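PDB 4OM9: serine protease pet from Escherichia coli, which acts as a secreted autotransporter enterotoxin of enteroaggregative strains, a serine peptidase whose host target is probably alpha-fodrin. Local coordinates for residues 524-529 with 564-569; 7-12 with 558-563; 621-626 with 637-642; 15-20 with 169-174. All blocks are in the same frame, centred on the assembly; numbering follows the deposited sequence.

Seen from the N terminus, the chain enters through residues 7-12 and 15-20, the two ends of helix 10-17. Contact 4 closes first, when 169-174 of the protease domain packs against the C-terminal part of this helix. The chain then runs far into the parallel beta-helix before 524-529 opens contact 1. Residues 558-563 return to 7-12 and close contact 2, a loop of more than 500 residues in which contact 4 is nested; 564-569 completes contact 1, so contacts 1 and 2 cross. Contact 3 follows in series, a local antiparallel pairing that touches contact 1. Contact 4 lies within the protease domain, contacts 1 and 3 within beta-helix excursions, and contact 2 joins the two.

Contact 1 (524-529 with 564-569); sequences AIFRTT and SNNQVS
Asn566 reaches from 564-569 to the backbone of Phe526 and Arg527, joining the two ends of the helical excursion that leaves the parallel beta-helix after strand 514-520 and rejoins it at strand 576-583. The case illustrates how one primary amide can join two segments that have no regular secondary structure. Its hydrogen bonds use both ends of the group. Asn566 OD1 accepts from Phe526 N at 2.8 Å, nearly along the C=O axis, and also from Arg527 N at 3.2 Å, here on a lone pair in the carbonyl plane. Asn566 ND2 returns a bond to Arg527 O at 2.9 Å, with that oxygen 24° out of the amide plane. CG, anti to the backbone N (chi1 -158°), directs the amide across to these two residues, and the grip of three bonds should fix its rotation.

The apolar contact is Ile525 CG2 with Val568 CG2 at 3.8 Å. Separately, Ile525 CB makes a close carbon-oxygen contact with Asn566 OD1. The Phe526 ring lies within 19° of parallel to the amide and has Ser564 O at its edge; beyond, it packs on Ala10 and Leu14 of helix 10-17 and on Trp543 and Ile547.

Arg527 forms a salt bridge through NH2 with Asp542. A water bridges the segments, donating to Ala524 O and to Gln567 O, each at 2.7 Å.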
loop_
_atom_site.group_PDB
_atom_site.type_symbol
_atom_site.label_atom_id
_atom_site.label_comp_id
_atom_site.label_asym_id
_atom_site.label_seq_id
_atom_site.Cartn_x
_atom_site.Cartn_y
_atom_site.Cartn_z
ATOM N N ALA A 524 13.428 -7.888 -10.497
ATOM C CA ALA A 524 14.831 -8.014 -10.816
ATOM C C ALA A 524 15.074 -7.391 -12.178
ATOM O O ALA A 524 14.165 -7.310 -13.016
ATOM C CB ALA A 524 15.253 -9.489 -10.816
ATOM N N ILE A 525 16.305 -6.955 -12.403
ATOM C CA ILE A 525 16.717 -6.550 -13.732
ATOM C C ILE A 525 17.911 -7.402 -14.129
ATOM O O ILE A 525 18.388 -8.208 -13.340
ATOM C CB ILE A 525 17.076 -5.064 -13.788
ATOM C CG1 ILE A 525 18.357 -4.795 -12.988
ATOM C CG2 ILE A 525 15.904 -4.205 -13.272
ATOM C CD1 ILE A 525 18.676 -3.317 -12.872
ATOM N N PHE A 526 18.387 -7.222 -15.351
ATOM C CA PHE A 526 19.493 -8.012 -15.856
ATOM C C PHE A 526 20.829 -7.347 -15.555
ATOM O O PHE A 526 21.843 -8.036 -15.396
ATOM C CB PHE A 526 19.345 -8.222 -17.356
ATOM C CG PHE A 526 17.982 -8.712 -17.769
ATOM C CD1 PHE A 526 17.537 -9.972 -17.384
ATOM C CD2 PHE A 526 17.161 -7.926 -18.562
ATOM C CE1 PHE A 526 16.298 -10.431 -17.760
ATOM C CE2 PHE A 526 15.929 -8.376 -18.942
ATOM C CZ PHE A 526 15.493 -9.633 -18.538
ATOM N N ARG A 527 20.823 -6.010 -15.469
ATOM C CA ARG A 527 22.054 -5.227 -15.319
ATOM C C ARG A 527 21.731 -3.787 -14.901
ATOM O O ARG A 527 20.893 -3.137 -15.529
ATOM C CB ARG A 527 22.849 -5.246 -16.636
ATOM C CG ARG A 527 24.218 -4.574 -16.577
ATOM C CD ARG A 527 24.902 -4.564 -17.948
ATOM N NE ARG A 527 24.203 -3.730 -18.929
ATOM C CZ ARG A 527 24.287 -3.881 -20.251
ATOM N NH1 ARG A 527 25.039 -4.844 -20.773
ATOM N NH2 ARG A 527 23.617 -3.071 -21.057
ATOM N N THR A 528 22.374 -3.276 -13.851
ATOM C CA THR A 528 21.971 -1.949 -13.376
ATOM C C THR A 528 22.838 -0.848 -13.982
ATOM O O THR A 528 22.352 0.252 -14.174
ATOM C CB THR A 528 21.943 -1.837 -11.804
ATOM O OG1 THR A 528 22.614 -0.644 -11.364
ATOM C CG2 THR A 528 22.542 -3.010 -11.135
ATOM N N THR A 529 24.088 -1.144 -14.336
ATOM C CA THR A 529 24.872 -0.198 -15.144
ATOM C C THR A 529 24.428 -0.224 -16.609
ATOM O O THR A 529 24.137 -1.285 -17.171
ATOM C CB THR A 529 26.390 -0.473 -15.084
ATOM O OG1 THR A 529 26.660 -1.820 -15.495
ATOM C CG2 THR A 529 26.917 -0.251 -13.675
ATOM N N SER A 564 10.719 -7.034 -19.933
ATOM C CA SER A 564 12.016 -7.268 -20.551
ATOM C C SER A 564 12.769 -5.967 -20.820
ATOM O O SER A 564 13.732 -5.937 -21.587
ATOM C CB SER A 564 11.832 -8.046 -21.861
ATOM O OG SER A 564 10.942 -9.148 -21.699
ATOM N N ASN A 565 12.336 -4.886 -20.185
ATOM C CA ASN A 565 12.932 -3.586 -20.454
ATOM C C ASN A 565 14.052 -3.220 -19.487
ATOM O O ASN A 565 14.464 -2.065 -19.432
ATOM C CB ASN A 565 11.851 -2.492 -20.441
ATOM C CG ASN A 565 11.208 -2.291 -19.058
ATOM O OD1 ASN A 565 11.597 -2.919 -18.063
ATOM N ND2 ASN A 565 10.214 -1.405 -19.001
ATOM N N ASN A 566 14.525 -4.195 -18.715
ATOM C CA ASN A 566 15.619 -3.956 -17.759
ATOM C C ASN A 566 15.365 -2.790 -16.765
ATOM O O ASN A 566 16.307 -2.160 -16.307
ATOM C CB ASN A 566 16.930 -3.704 -18.526
ATOM C CG ASN A 566 18.182 -3.971 -17.683
ATOM O OD1 ASN A 566 18.189 -4.832 -16.807
ATOM N ND2 ASN A 566 19.245 -3.230 -17.962
ATOM N N GLN A 567 14.103 -2.504 -16.440
ATOM C CA GLN A 567 13.782 -1.517 -15.393
ATOM C C GLN A 567 13.169 -2.209 -14.192
ATOM O O GLN A 567 12.452 -3.199 -14.347
ATOM C CB GLN A 567 12.813 -0.447 -15.889
ATOM C CG GLN A 567 13.072 0.054 -17.283
ATOM C CD GLN A 567 14.378 0.786 -17.387
ATOM O OE1 GLN A 567 14.487 1.937 -16.964
ATOM N NE2 GLN A 567 15.387 0.127 -17.952
ATOM N N VAL A 568 13.436 -1.674 -13.001
ATOM C CA VAL A 568 13.051 -2.321 -11.756
ATOM C C VAL A 568 11.544 -2.429 -11.625
ATOM O O VAL A 568 11.017 -3.447 -11.165
ATOM C CB VAL A 568 13.619 -1.572 -10.536
ATOM C CG1 VAL A 568 12.878 -1.992 -9.268
ATOM C CG2 VAL A 568 15.115 -1.844 -10.394
ATOM N N SER A 569 10.851 -1.375 -12.044
ATOM C CA SER A 569 9.398 -1.417 -12.178
ATOM C C SER A 569 9.020 -0.521 -13.328
ATOM O O SER A 569 9.880 0.152 -13.890
ATOM C CB SER A 569 8.697 -0.979 -10.885
ATOM O OG SER A 569 9.083 0.340 -10.508
HETATM O O HOH W 1 12.842 -5.823 -14.861
#

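Contact 2 (7-12 with 558-563); sequences KAWARD and NKTTYK
A water molecule between Arg11 and Lys563 carries the polar link of this contact: it accepts from Arg11 N at 2.9 Å and donates to Lys563 O at 3.0 Å, and it lies in the plane of the Trp9 ring, at its edge. The direct contacts are made by side chains, and Lys563 is central to them. Its chain is extended beyond CG and crosses the indole at about a right angle, over one face. Lys563 CD makes a CH-pi contact 3.6 Å from the centroid of the five-membered ring of Trp9, while Lys563 NZ stands 3.5 Å from the centroid of the six-membered ring, only 5° off the normal, in a cation-pi interaction. Lys35 makes a second cation-pi contact with the same indole.

Arg11 approaches the backbone instead. Its CG, anti to the backbone N (chi1 166°), sends the chain toward Lys563, and a bend at chi3 places NE. One face of the guanidinium lies over Lys563 CA, and Arg11 CD comes within 3.3 Å of Lys563 O. NH2 meets the edge of the Tyr562 ring.

Asn555 OD1 accepts from both Trp9 NE1 and Thr560 OG1, and so helps position the indole. At the start of helix 10-17, Trp9 N donates to Asp12 OD2 at 3.0 Å, from above the carboxylate plane; Asp12 may also favour the lysine charge through space. Overall, this is a lysine-on-indole cation-pi contact at an interdomain seam, joining the PA-clan protease domain to the helical excursion of the beta-helix.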
loop_
_atom_site.group_PDB
_atom_site.type_symbol
_atom_site.label_atom_id
_atom_site.label_comp_id
_atom_site.label_asym_id
_atom_site.label_seq_id
_atom_site.Cartn_x
_atom_site.Cartn_y
_atom_site.Cartn_z
ATOM N N LYS A 7 9.365 -20.891 -22.766
ATOM C CA LYS A 7 8.076 -20.759 -22.114
ATOM C C LYS A 7 8.097 -19.561 -21.179
ATOM O O LYS A 7 7.287 -18.638 -21.314
ATOM C CB LYS A 7 7.718 -22.018 -21.331
ATOM C CG LYS A 7 7.227 -23.183 -22.191
ATOM C CD LYS A 7 8.380 -23.955 -22.791
ATOM C CE LYS A 7 7.892 -25.192 -23.552
ATOM N NZ LYS A 7 7.194 -26.178 -22.676
ATOM N N ALA A 8 9.042 -19.579 -20.239
ATOM C CA ALA A 8 9.093 -18.590 -19.175
ATOM C C ALA A 8 9.814 -17.338 -19.625
ATOM O O ALA A 8 10.665 -17.384 -20.501
ATOM C CB ALA A 8 9.777 -19.172 -17.953
ATOM N N TRP A 9 9.484 -16.213 -19.014
ATOM C CA TRP A 9 10.273 -15.008 -19.244
ATOM C C TRP A 9 11.619 -15.082 -18.528
ATOM O O TRP A 9 11.746 -15.678 -17.452
ATOM C CB TRP A 9 9.526 -13.770 -18.782
ATOM C CG TRP A 9 8.644 -13.197 -19.795
ATOM C CD1 TRP A 9 8.877 -12.086 -20.547
ATOM C CD2 TRP A 9 7.355 -13.680 -20.172
ATOM N NE1 TRP A 9 7.816 -11.854 -21.378
ATOM C CE2 TRP A 9 6.861 -12.815 -21.160
ATOM C CE3 TRP A 9 6.570 -14.768 -19.768
ATOM C CZ2 TRP A 9 5.615 -12.994 -21.757
ATOM C CZ3 TRP A 9 5.335 -14.947 -20.353
ATOM C CH2 TRP A 9 4.870 -14.070 -21.343
ATOM N N ALA A 10 12.617 -14.456 -19.134
ATOM C CA ALA A 10 13.964 -14.465 -18.611
ATOM C C ALA A 10 13.982 -13.895 -17.186
ATOM O O ALA A 10 14.651 -14.420 -16.299
ATOM C CB ALA A 10 14.884 -13.672 -19.542
ATOM N N ARG A 11 13.192 -12.846 -16.978
ATOM C CA ARG A 11 13.152 -12.118 -15.717
ATOM C C ARG A 11 12.534 -12.982 -14.615
ATOM O O ARG A 11 12.756 -12.752 -13.409
ATOM C CB ARG A 11 12.369 -10.811 -15.914
ATOM C CG ARG A 11 11.949 -10.088 -14.659
ATOM C CD ARG A 11 11.292 -8.770 -15.008
ATOM N NE ARG A 11 9.874 -8.776 -14.684
ATOM C CZ ARG A 11 9.106 -7.690 -14.703
ATOM N NH1 ARG A 11 9.630 -6.515 -15.023
ATOM N NH2 ARG A 11 7.822 -7.770 -14.387
ATOM N N ASP A 12 11.781 -13.999 -15.033
ATOM C CA ASP A 12 11.114 -14.879 -14.081
ATOM C C ASP A 12 12.090 -15.691 -13.215
ATOM O O ASP A 12 11.874 -15.850 -12.010
ATOM C CB ASP A 12 10.162 -15.822 -14.818
ATOM C CG ASP A 12 8.956 -15.098 -15.389
ATOM O OD1 ASP A 12 8.611 -14.021 -14.852
ATOM O OD2 ASP A 12 8.340 -15.609 -16.355
ATOM N N ASN A 558 0.778 -9.350 -25.888
ATOM C CA ASN A 558 0.153 -9.289 -24.571
ATOM C C ASN A 558 0.227 -7.895 -23.959
ATOM O O ASN A 558 -0.370 -7.641 -22.916
ATOM C CB ASN A 558 0.794 -10.310 -23.623
ATOM C CG ASN A 558 0.609 -11.741 -24.097
ATOM O OD1 ASN A 558 0.742 -12.026 -25.283
ATOM N ND2 ASN A 558 0.293 -12.643 -23.172
ATOM N N LYS A 559 0.947 -6.998 -24.627
ATOM C CA LYS A 559 1.255 -5.664 -24.097
ATOM C C LYS A 559 1.991 -5.737 -22.736
ATOM O O LYS A 559 1.608 -5.084 -21.764
ATOM C CB LYS A 559 -0.021 -4.816 -23.991
ATOM C CG LYS A 559 -0.583 -4.339 -25.337
ATOM C CD LYS A 559 0.339 -3.312 -26.000
ATOM C CE LYS A 559 -0.335 -2.586 -27.173
ATOM N NZ LYS A 559 -0.029 -3.184 -28.509
ATOM N N THR A 560 3.060 -6.535 -22.693
ATOM C CA THR A 560 3.887 -6.665 -21.497
ATOM C C THR A 560 5.373 -6.395 -21.757
ATOM O O THR A 560 6.223 -7.161 -21.322
ATOM C CB THR A 560 3.765 -8.075 -20.862
ATOM O OG1 THR A 560 4.225 -9.068 -21.783
ATOM C CG2 THR A 560 2.328 -8.374 -20.460
ATOM N N THR A 561 5.691 -5.296 -22.429
ATOM C CA THR A 561 7.088 -4.924 -22.658
ATOM C C THR A 561 7.834 -4.590 -21.352
ATOM O O THR A 561 9.068 -4.619 -21.301
ATOM C CB THR A 561 7.196 -3.722 -23.623
ATOM O OG1 THR A 561 6.526 -2.584 -23.063
ATOM C CG2 THR A 561 6.564 -4.061 -24.971
ATOM N N TYR A 562 7.088 -4.293 -20.293
ATOM C CA TYR A 562 7.691 -3.972 -19.006
ATOM C C TYR A 562 8.496 -5.142 -18.386
ATOM O O TYR A 562 9.287 -4.937 -17.463
ATOM C CB TYR A 562 6.606 -3.506 -18.033
ATOM C CG TYR A 562 5.438 -4.459 -17.861
ATOM C CD1 TYR A 562 5.525 -5.545 -17.000
ATOM C CD2 TYR A 562 4.237 -4.254 -18.540
ATOM C CE1 TYR A 562 4.460 -6.410 -16.835
ATOM C CE2 TYR A 562 3.166 -5.102 -18.366
ATOM C CZ TYR A 562 3.282 -6.183 -17.516
ATOM O OH TYR A 562 2.219 -7.055 -17.340
ATOM N N LYS A 563 8.298 -6.347 -18.918
ATOM C CA LYS A 563 8.926 -7.566 -18.399
ATOM C C LYS A 563 10.354 -7.726 -18.864
ATOM O O LYS A 563 11.120 -8.466 -18.268
ATOM C CB LYS A 563 8.140 -8.814 -18.825
ATOM C CG LYS A 563 6.805 -9.030 -18.126
ATOM C CD LYS A 563 6.128 -10.296 -18.659
ATOM C CE LYS A 563 5.001 -10.769 -17.752
ATOM N NZ LYS A 563 4.461 -12.102 -18.171
HETATM O O HOH W 2 12.074 -11.229 -19.085
#

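Contact 3 (621-626 with 637-642); sequences IDLYSG and RQDIKS
Tyr624 and Arg637 face each other with ring and guanidinium only 9° from parallel. Arg637 NE lies 3.4 Å above the ring plane, offset toward the rim, and CD of the same residue makes a CH-pi contact with the ring; bends at chi2 and chi3 set CD and NE over the ring. Asp639 CB approaches the Tyr624 ring obliquely. Alongside, Leu623 and Asp639 point the same way, and Leu623 CD1 also touches Lys641 NZ at 3.8 Å.

The backbone that carries these side chains belongs to a two-stranded antiparallel ribbon, strands 618-622 and 640-644, inserted between coils of the parallel beta-helix. Ile621 and Lys641 form a hydrogen-bonded pair, N to O at 2.8 Å in both directions, whereas Asp622 and Ile640 are a non-hydrogen-bonded pair. The ladder is prolonged by Leu623 N, which donates to Asp639 O at 2.8 Å, as the first strand bends into a type I turn over Asp622 to Ser625.

Asp622 shapes that bend. With CG anti to the backbone N (chi1 174°), OD1 accepts from Tyr624 N at 2.9 Å in an Asx turn, the donor standing well above the carboxylate plane. Weak bonds reach it from the loop residues that lead into strand 640-644: Asp639 N to OD1, and Gln638 NE2 to OD2. Farther out, OD2 is held by His474 and Asn628, Gln638 OE1 accepts from Ile472 N, and Arg637 NH1 donates to Lys627 O.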
loop_
_atom_site.group_PDB
_atom_site.type_symbol
_atom_site.label_atom_id
_atom_site.label_comp_id
_atom_site.label_asym_id
_atom_site.label_seq_id
_atom_site.Cartn_x
_atom_site.Cartn_y
_atom_site.Cartn_z
ATOM N N ILE A 621 7.628 6.438 -9.630
ATOM C CA ILE A 621 8.419 5.246 -9.349
ATOM C C ILE A 621 9.879 5.629 -9.196
ATOM O O ILE A 621 10.312 6.696 -9.669
ATOM C CB ILE A 621 8.279 4.168 -10.445
ATOM C CG1 ILE A 621 8.849 4.658 -11.772
ATOM C CG2 ILE A 621 6.832 3.760 -10.603
ATOM C CD1 ILE A 621 8.866 3.583 -12.880
ATOM N N ASP A 622 10.619 4.733 -8.541
ATOM C CA ASP A 622 12.016 4.920 -8.189
ATOM C C ASP A 622 12.809 3.876 -8.957
ATOM O O ASP A 622 12.646 2.683 -8.732
ATOM C CB ASP A 622 12.178 4.788 -6.660
ATOM C CG ASP A 622 13.649 4.812 -6.172
ATOM O OD1 ASP A 622 14.572 5.140 -6.950
ATOM O OD2 ASP A 622 13.856 4.519 -4.973
ATOM N N LEU A 623 13.652 4.317 -9.880
ATOM C CA LEU A 623 14.479 3.400 -10.637
ATOM C C LEU A 623 15.496 2.605 -9.780
ATOM O O LEU A 623 16.100 1.644 -10.267
ATOM C CB LEU A 623 15.211 4.152 -11.735
ATOM C CG LEU A 623 14.274 4.697 -12.821
ATOM C CD1 LEU A 623 15.057 5.422 -13.910
ATOM C CD2 LEU A 623 13.420 3.568 -13.418
ATOM N N TYR A 624 15.677 2.989 -8.518
ATOM C CA TYR A 624 16.563 2.243 -7.640
ATOM C C TYR A 624 15.841 1.789 -6.397
ATOM O O TYR A 624 16.471 1.452 -5.379
ATOM C CB TYR A 624 17.777 3.063 -7.243
ATOM C CG TYR A 624 18.656 3.462 -8.392
ATOM C CD1 TYR A 624 19.431 2.516 -9.057
ATOM C CD2 TYR A 624 18.734 4.789 -8.805
ATOM C CE1 TYR A 624 20.255 2.876 -10.110
ATOM C CE2 TYR A 624 19.547 5.159 -9.867
ATOM C CZ TYR A 624 20.308 4.196 -10.513
ATOM O OH TYR A 624 21.128 4.554 -11.559
ATOM N N SER A 625 14.522 1.780 -6.482
ATOM C CA SER A 625 13.693 1.164 -5.461
ATOM C C SER A 625 14.208 -0.247 -5.103
ATOM O O SER A 625 14.485 -1.066 -5.988
ATOM C CB SER A 625 12.244 1.102 -5.963
ATOM O OG SER A 625 11.434 0.367 -5.078
ATOM N N GLY A 626 14.352 -0.525 -3.814
ATOM C CA GLY A 626 14.811 -1.824 -3.385
ATOM C C GLY A 626 16.314 -1.969 -3.470
ATOM O O GLY A 626 16.871 -2.895 -2.899
ATOM N N ARG A 637 21.018 6.462 -3.055
ATOM C CA ARG A 637 20.732 6.858 -4.427
ATOM C C ARG A 637 19.218 6.814 -4.649
ATOM O O ARG A 637 18.517 5.980 -4.059
ATOM C CB ARG A 637 21.472 5.932 -5.414
ATOM C CG ARG A 637 20.633 4.744 -5.917
ATOM C CD ARG A 637 21.259 3.353 -5.789
ATOM N NE ARG A 637 22.075 2.978 -6.943
ATOM C CZ ARG A 637 22.382 1.727 -7.288
ATOM N NH1 ARG A 637 21.921 0.692 -6.597
ATOM N NH2 ARG A 637 23.145 1.509 -8.347
ATOM N N GLN A 638 18.701 7.729 -5.466
ATOM C CA GLN A 638 17.293 7.677 -5.863
ATOM C C GLN A 638 17.110 8.393 -7.191
ATOM O O GLN A 638 17.715 9.429 -7.429
ATOM C CB GLN A 638 16.374 8.285 -4.788
ATOM C CG GLN A 638 14.865 8.159 -5.119
ATOM C CD GLN A 638 13.944 8.447 -3.920
ATOM O OE1 GLN A 638 13.647 9.609 -3.592
ATOM N NE2 GLN A 638 13.466 7.385 -3.282
ATOM N N ASP A 639 16.301 7.804 -8.066
ATOM C CA ASP A 639 16.014 8.375 -9.375
ATOM C C ASP A 639 14.543 8.168 -9.678
ATOM O O ASP A 639 14.070 7.043 -9.815
ATOM C CB ASP A 639 16.875 7.741 -10.471
ATOM C CG ASP A 639 16.806 8.507 -11.781
ATOM O OD1 ASP A 639 16.019 9.466 -11.877
ATOM O OD2 ASP A 639 17.544 8.160 -12.719
ATOM N N ILE A 640 13.828 9.275 -9.791
ATOM C CA ILE A 640 12.384 9.241 -9.833
ATOM C C ILE A 640 11.834 9.496 -11.226
ATOM O O ILE A 640 12.252 10.426 -11.912
ATOM C CB ILE A 640 11.799 10.269 -8.851
ATOM C CG1 ILE A 640 12.090 9.830 -7.421
ATOM C CG2 ILE A 640 10.303 10.407 -9.042
ATOM C CD1 ILE A 640 11.825 10.900 -6.430
ATOM N N LYS A 641 10.902 8.649 -11.645
ATOM C CA LYS A 641 10.121 8.930 -12.846
ATOM C C LYS A 641 8.644 9.022 -12.501
ATOM O O LYS A 641 8.160 8.391 -11.558
ATOM C CB LYS A 641 10.351 7.866 -13.923
ATOM C CG LYS A 641 11.753 7.906 -14.499
ATOM C CD LYS A 641 12.053 9.286 -15.084
ATOM C CE LYS A 641 13.539 9.629 -14.999
ATOM N NZ LYS A 641 14.396 8.689 -15.770
ATOM N N SER A 642 7.927 9.824 -13.271
ATOM C CA SER A 642 6.501 9.932 -13.088
ATOM C C SER A 642 5.808 9.955 -14.437
ATOM O O SER A 642 6.423 10.231 -15.461
ATOM C CB SER A 642 6.161 11.181 -12.277
ATOM O OG SER A 642 6.716 12.339 -12.871
#

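Contact 4 (15-20 with 169-174); sequences DLAQNK and DLLSAS
Leu16, Ala17 and Gln18 turn the C-terminal end of helix 10-17 onto 169-174, where strand 172-185 of the protease domain begins. This strand belongs to an antiparallel sheet, consistent with one of the two barrels of a trypsin-like PA-clan peptidase. Two alanines meet where helix and strand come closest, Ala17 and Ala173 having the nearest CA atoms. Ala17 CB points at the strand and meets Ala173 CB at 3.8 Å, with Leu171 O as near as 3.2 Å. Leu16 lies beside it: its CG, anti to the backbone N (chi1 176°), rests 3.5 Å from Ala173 CB, and CD2 reaches the same methyl. Leu171 CD2 also approaches Ala17 O, and Leu171 CG stands 4.1 Å from Ala17 CB. Val150 of strand 143-151 extends this apolar layer, touching Ala17, Leu171 and Ala173.

Gln18, where the helix ends, crosses Leu171 obliquely. Its chain is extended beyond CG, which carries the amide past Leu171 CB to the carbonyls of the loop before the strand. Both bonds of the amide nitrogen go to backbone oxygens, and they differ in approach. Gln18 NE2 meets Leu171 O at 2.8 Å, almost straight at 175°, in the amide plane and on a carbonyl lone pair. Its other bond, to Asp169 O at 2.7 Å, comes from 57° above that carbonyl's plane.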
loop_
_atom_site.group_PDB
_atom_site.type_symbol
_atom_site.label_atom_id
_atom_site.label_comp_id
_atom_site.label_asym_id
_atom_site.label_seq_id
_atom_site.Cartn_x
_atom_site.Cartn_y
_atom_site.Cartn_z
ATOM N N ASP A 15 13.547 -13.089 -10.755
ATOM C CA ASP A 15 12.573 -12.680 -9.740
ATOM C C ASP A 15 12.530 -13.708 -8.610
ATOM O O ASP A 15 12.466 -13.347 -7.433
ATOM C CB ASP A 15 11.162 -12.518 -10.340
ATOM C CG ASP A 15 10.852 -11.087 -10.798
ATOM O OD1 ASP A 15 11.650 -10.170 -10.545
ATOM O OD2 ASP A 15 9.780 -10.887 -11.434
ATOM N N LEU A 16 12.559 -14.986 -8.980
ATOM C CA LEU A 16 12.463 -16.060 -8.002
ATOM C C LEU A 16 13.700 -16.096 -7.108
ATOM O O LEU A 16 13.580 -16.261 -5.900
ATOM C CB LEU A 16 12.274 -17.414 -8.691
ATOM C CG LEU A 16 12.240 -18.676 -7.825
ATOM C CD1 LEU A 16 11.259 -18.562 -6.672
ATOM C CD2 LEU A 16 11.898 -19.882 -8.683
ATOM N N ALA A 17 14.878 -15.952 -7.708
ATOM C CA ALA A 17 16.121 -16.080 -6.952
ATOM C C ALA A 17 16.284 -14.888 -6.025
ATOM O O ALA A 17 16.883 -15.002 -4.973
ATOM C CB ALA A 17 17.333 -16.195 -7.883
ATOM N N GLN A 18 15.725 -13.747 -6.408
ATOM C CA GLN A 18 16.013 -12.526 -5.685
ATOM C C GLN A 18 14.804 -12.099 -4.871
ATOM O O GLN A 18 14.762 -10.981 -4.344
ATOM C CB GLN A 18 16.470 -11.448 -6.676
ATOM C CG GLN A 18 17.674 -11.942 -7.501
ATOM C CD GLN A 18 18.061 -11.008 -8.614
ATOM O OE1 GLN A 18 17.921 -9.784 -8.493
ATOM N NE2 GLN A 18 18.560 -11.573 -9.715
ATOM N N ASN A 19 13.837 -13.015 -4.755
ATOM C CA ASN A 19 12.613 -12.768 -3.994
ATOM C C ASN A 19 11.923 -11.453 -4.404
ATOM O O ASN A 19 11.515 -10.644 -3.564
ATOM C CB ASN A 19 12.908 -12.764 -2.492
ATOM C CG ASN A 19 13.184 -14.155 -1.946
ATOM O OD1 ASN A 19 14.212 -14.387 -1.313
ATOM N ND2 ASN A 19 12.272 -15.081 -2.180
ATOM N N LYS A 20 11.795 -11.275 -5.713
ATOM C CA LYS A 20 11.156 -10.119 -6.310
ATOM C C LYS A 20 9.823 -10.500 -6.959
ATOM O O LYS A 20 9.563 -11.671 -7.217
ATOM C CB LYS A 20 12.097 -9.494 -7.344
ATOM C CG LYS A 20 13.423 -8.983 -6.767
ATOM C CD LYS A 20 13.219 -7.636 -6.107
ATOM C CE LYS A 20 14.478 -7.171 -5.397
ATOM N NZ LYS A 20 14.178 -5.998 -4.529
ATOM N N ASP A 169 23.046 -9.096 -10.023
ATOM C CA ASP A 169 21.810 -8.830 -10.770
ATOM C C ASP A 169 21.264 -10.116 -11.431
ATOM O O ASP A 169 20.055 -10.315 -11.560
ATOM C CB ASP A 169 22.043 -7.774 -11.850
ATOM C CG ASP A 169 22.432 -6.417 -11.291
ATOM O OD1 ASP A 169 21.976 -6.047 -10.189
ATOM O OD2 ASP A 169 23.206 -5.716 -11.975
ATOM N N LEU A 170 22.165 -10.984 -11.865
ATOM C CA LEU A 170 21.761 -12.166 -12.625
ATOM C C LEU A 170 21.549 -13.394 -11.754
ATOM O O LEU A 170 21.402 -14.503 -12.258
ATOM C CB LEU A 170 22.796 -12.465 -13.699
ATOM C CG LEU A 170 22.914 -11.339 -14.713
ATOM C CD1 LEU A 170 24.039 -11.628 -15.685
ATOM C CD2 LEU A 170 21.576 -11.198 -15.450
ATOM N N LEU A 171 21.548 -13.207 -10.444
ATOM C CA LEU A 171 21.251 -14.312 -9.546
ATOM C C LEU A 171 19.958 -15.001 -9.986
ATOM O O LEU A 171 18.895 -14.388 -10.006
ATOM C CB LEU A 171 21.151 -13.828 -8.093
ATOM C CG LEU A 171 21.120 -14.953 -7.059
ATOM C CD1 LEU A 171 22.526 -15.563 -6.827
ATOM C CD2 LEU A 171 20.491 -14.483 -5.775
ATOM N N SER A 172 20.051 -16.276 -10.340
ATOM C CA SER A 172 18.917 -16.989 -10.939
ATOM C C SER A 172 18.565 -18.327 -10.248
ATOM O O SER A 172 19.420 -19.007 -9.700
ATOM C CB SER A 172 19.191 -17.227 -12.427
ATOM O OG SER A 172 20.340 -18.024 -12.618
ATOM N N ALA A 173 17.294 -18.706 -10.297
ATOM C CA ALA A 173 16.815 -19.822 -9.501
ATOM C C ALA A 173 16.556 -21.066 -10.334
ATOM O O ALA A 173 16.122 -20.975 -11.476
ATOM C CB ALA A 173 15.570 -19.436 -8.784
ATOM N N SER A 174 16.812 -22.228 -9.743
ATOM C CA SER A 174 16.496 -23.506 -10.381
ATOM C C SER A 174 15.487 -24.232 -9.536
ATOM O O SER A 174 15.544 -24.169 -8.310
ATOM C CB SER A 174 17.735 -24.368 -10.558
ATOM O OG SER A 174 18.707 -23.706 -11.347
#